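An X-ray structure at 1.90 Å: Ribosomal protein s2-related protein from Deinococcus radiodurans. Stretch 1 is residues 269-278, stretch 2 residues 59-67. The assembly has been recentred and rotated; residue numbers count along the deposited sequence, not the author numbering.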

# COMPACT_ATOMS: atom_id res chain seq x y z
N ARG A 269 7.34 -41.19 24.86
CA ARG A 269 8.73 -41.16 24.40
C ARG A 269 9.23 -39.70 24.10
O ARG A 269 10.15 -39.19 24.78
CB ARG A 269 8.93 -42.07 23.17
CG ARG A 269 8.58 -43.54 23.38
N GLY A 270 8.62 -39.04 23.11
CA GLY A 270 9.03 -37.69 22.67
C GLY A 270 9.80 -37.76 21.36
O GLY A 270 9.94 -38.85 20.79
N GLY A 271 10.30 -36.62 20.88
CA GLY A 271 11.02 -36.58 19.60
C GLY A 271 12.42 -36.03 19.66
O GLY A 271 13.00 -35.90 20.71
N ASP A 272 12.92 -35.65 18.52
CA ASP A 272 14.24 -35.10 18.36
C ASP A 272 14.19 -33.73 17.69
O ASP A 272 13.09 -33.26 17.38
CB ASP A 272 15.10 -36.11 17.56
CG ASP A 272 15.11 -37.56 18.10
OD1 ASP A 272 14.51 -37.81 19.17
N ILE A 273 15.32 -33.07 17.46
CA ILE A 273 15.35 -31.79 16.76
C ILE A 273 15.23 -32.07 15.29
O ILE A 273 15.82 -33.01 14.77
CB ILE A 273 16.63 -30.86 17.02
CG1 ILE A 273 17.86 -31.40 16.33
CG2 ILE A 273 16.94 -30.63 18.53
CD1 ILE A 273 18.95 -30.28 16.16
N ASP A 274 14.42 -31.29 14.61
CA ASP A 274 14.35 -31.39 13.16
C ASP A 274 15.57 -30.64 12.61
O ASP A 274 15.71 -29.44 12.87
CB ASP A 274 13.04 -30.75 12.68
CG ASP A 274 12.90 -30.78 11.18
OD1 ASP A 274 12.22 -31.71 10.66
OD2 ASP A 274 13.45 -29.89 10.51
N GLN A 275 16.43 -31.32 11.84
CA GLN A 275 17.74 -30.76 11.45
C GLN A 275 17.66 -29.69 10.42
O GLN A 275 18.42 -28.76 10.45
CB GLN A 275 18.64 -31.86 10.93
CG GLN A 275 18.97 -32.91 12.05
CD GLN A 275 19.83 -32.37 13.16
OE1 GLN A 275 20.57 -31.40 12.98
NE2 GLN A 275 19.75 -33.01 14.32
N ALA A 276 16.72 -29.80 9.50
CA ALA A 276 16.50 -28.74 8.52
C ALA A 276 16.11 -27.44 9.18
O ALA A 276 16.61 -26.37 8.79
CB ALA A 276 15.41 -29.16 7.53
N HIS A 277 15.09 -27.51 10.07
CA HIS A 277 14.72 -26.32 10.85
C HIS A 277 15.91 -25.87 11.64
O HIS A 277 16.18 -24.67 11.66
CB HIS A 277 13.48 -26.59 11.75
CG HIS A 277 13.17 -25.50 12.76
ND1 HIS A 277 13.89 -25.33 13.93
CD2 HIS A 277 12.17 -24.56 12.79
CE1 HIS A 277 13.35 -24.35 14.64
NE2 HIS A 277 12.31 -23.86 13.97
N ALA A 278 16.64 -26.78 12.30
CA ALA A 278 17.76 -26.30 13.10
C ALA A 278 18.84 -25.59 12.26
O ALA A 278 19.42 -24.58 12.70
CB ALA A 278 18.39 -27.45 13.92
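Stretch 2 (59-67) LRTVAYSDV

Stretch 2 packs against stretch 1 in the same chain; touching residues are at least 204 positions apart in sequence. Together they bury 455 Å², both sides summed. Residues 59-61 have helical phi/psi angles. Residues 62-65 form a loop, and a strand begins at Asp66. The two backbones run antiparallel: Asp66 lies nearest Gly271 (CA to CA 4.8 Å), Tyr64 nearest Ile273 (CA to CA 4.5 Å), and Thr61 reaches the helical turn at His277.

Backbone hydrogen bonds form a single beta bridge between Tyr64 and Ile273. Asp274 N donates to Ala63 O at 2.9 Å, nearly straight. Ser65 N donates to Asp272 O at 2.9 Å, more bent. The same Asp272 O receives a CA-H...O contact from Tyr64 CA at 3.2 Å.

One side chain extends this pairing. Ser65 points toward stretch 1, with chi1 in p, and its OG accepts from Asp272 N at 2.7 Å. Ser65 OG also lies 3.4 Å from Gly271 CA. A CB on Gly271 would point toward stretch 2 and clash with Ser65 OG and Asp66 CB. Asp66 CB sits 3.8 Å from Gly271 N.

The His277 ring covers the other end. Ala63 CA lies over its face, 3.7 Å from the centroid, in a CH-pi contact. Ala63 CB approaches His277 CE1 at 3.5 Å. Arg60 O is at the ring edge, 3.9 Å from His277 CD2. Thr61 O is 3.2 Å from His277 NE2. Asp274 caps the helix by accepting from His277 N at its OD2, 2.9 Å away.

Apolar contact is slight: Tyr64 CE1 lies 4.3 Å from Ile273 CG2. One water donates to Ala63 O at 2.9 Å, and its oxygen is 2.9 Å from His277 ND1. It therefore links the loop to the ring. It also donates weakly to Asp274 O at 3.4 Å.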

# COMPACT_ATOMS: atom_id res chain seq x y z
N LEU A 59 3.90 -26.08 9.95
CA LEU A 59 4.68 -27.29 10.26
C LEU A 59 6.17 -27.16 9.93
O LEU A 59 7.03 -27.79 10.56
CB LEU A 59 4.07 -28.52 9.57
CG LEU A 59 2.79 -29.05 10.25
CD1 LEU A 59 2.30 -30.32 9.58
CD2 LEU A 59 3.04 -29.28 11.73
N ARG A 60 6.48 -26.29 8.98
CA ARG A 60 7.88 -25.97 8.61
C ARG A 60 8.54 -25.10 9.69
O ARG A 60 9.74 -24.98 9.76
CB ARG A 60 7.86 -25.27 7.23
CG ARG A 60 7.97 -23.78 7.35
CD ARG A 60 8.24 -23.08 6.03
NE ARG A 60 7.01 -22.67 5.35
CZ ARG A 60 6.52 -23.22 4.24
NH1 ARG A 60 7.16 -24.23 3.65
NH2 ARG A 60 5.38 -22.74 3.71
N THR A 61 7.74 -24.48 10.56
CA THR A 61 8.29 -23.71 11.62
C THR A 61 8.58 -24.50 12.89
O THR A 61 9.11 -23.93 13.83
CB THR A 61 7.41 -22.50 11.97
OG1 THR A 61 6.29 -22.88 12.75
CG2 THR A 61 6.95 -21.77 10.71
N VAL A 62 8.18 -25.77 12.97
CA VAL A 62 8.27 -26.50 14.24
C VAL A 62 9.67 -27.08 14.39
O VAL A 62 10.27 -27.55 13.43
CB VAL A 62 7.12 -27.56 14.47
CG1 VAL A 62 5.77 -27.07 13.95
CG2 VAL A 62 7.44 -28.77 13.91
N ALA A 63 10.19 -26.94 15.59
CA ALA A 63 11.53 -27.19 15.89
C ALA A 63 11.85 -28.67 16.09
O ALA A 63 12.99 -29.06 15.84
CB ALA A 63 11.95 -26.39 17.13
N TYR A 64 10.83 -29.45 16.46
CA TYR A 64 10.95 -30.88 16.88
C TYR A 64 10.18 -31.81 15.99
O TYR A 64 9.42 -31.39 15.12
CB TYR A 64 10.52 -31.04 18.33
CG TYR A 64 11.23 -30.01 19.18
CD1 TYR A 64 12.61 -29.96 19.21
CD2 TYR A 64 10.52 -29.05 19.92
CE1 TYR A 64 13.26 -29.01 19.95
CE2 TYR A 64 11.17 -28.08 20.64
CZ TYR A 64 12.55 -28.09 20.66
OH TYR A 64 13.25 -27.16 21.39
N SER A 65 10.45 -33.10 16.15
CA SER A 65 10.02 -34.13 15.21
C SER A 65 8.75 -34.81 15.70
O SER A 65 8.22 -35.70 15.04
CB SER A 65 11.14 -35.18 15.04
OG SER A 65 11.43 -35.81 16.28
N ASP A 66 8.29 -34.38 16.86
CA ASP A 66 7.04 -34.81 17.48
C ASP A 66 6.16 -33.60 17.72
O ASP A 66 6.50 -32.70 18.49
CB ASP A 66 7.32 -35.50 18.82
CG ASP A 66 6.06 -36.04 19.49
OD1 ASP A 66 5.84 -37.27 19.40
OD2 ASP A 66 5.29 -35.25 20.14
N VAL A 67 5.02 -33.57 17.04
CA VAL A 67 4.14 -32.38 17.10
C VAL A 67 2.69 -32.74 17.39
O VAL A 67 2.17 -33.76 16.90
CB VAL A 67 4.30 -31.53 15.79
CG1 VAL A 67 3.78 -32.21 14.66
CG2 VAL A 67 3.59 -30.15 15.90
O HOH W 1 15.27 -27.33 15.44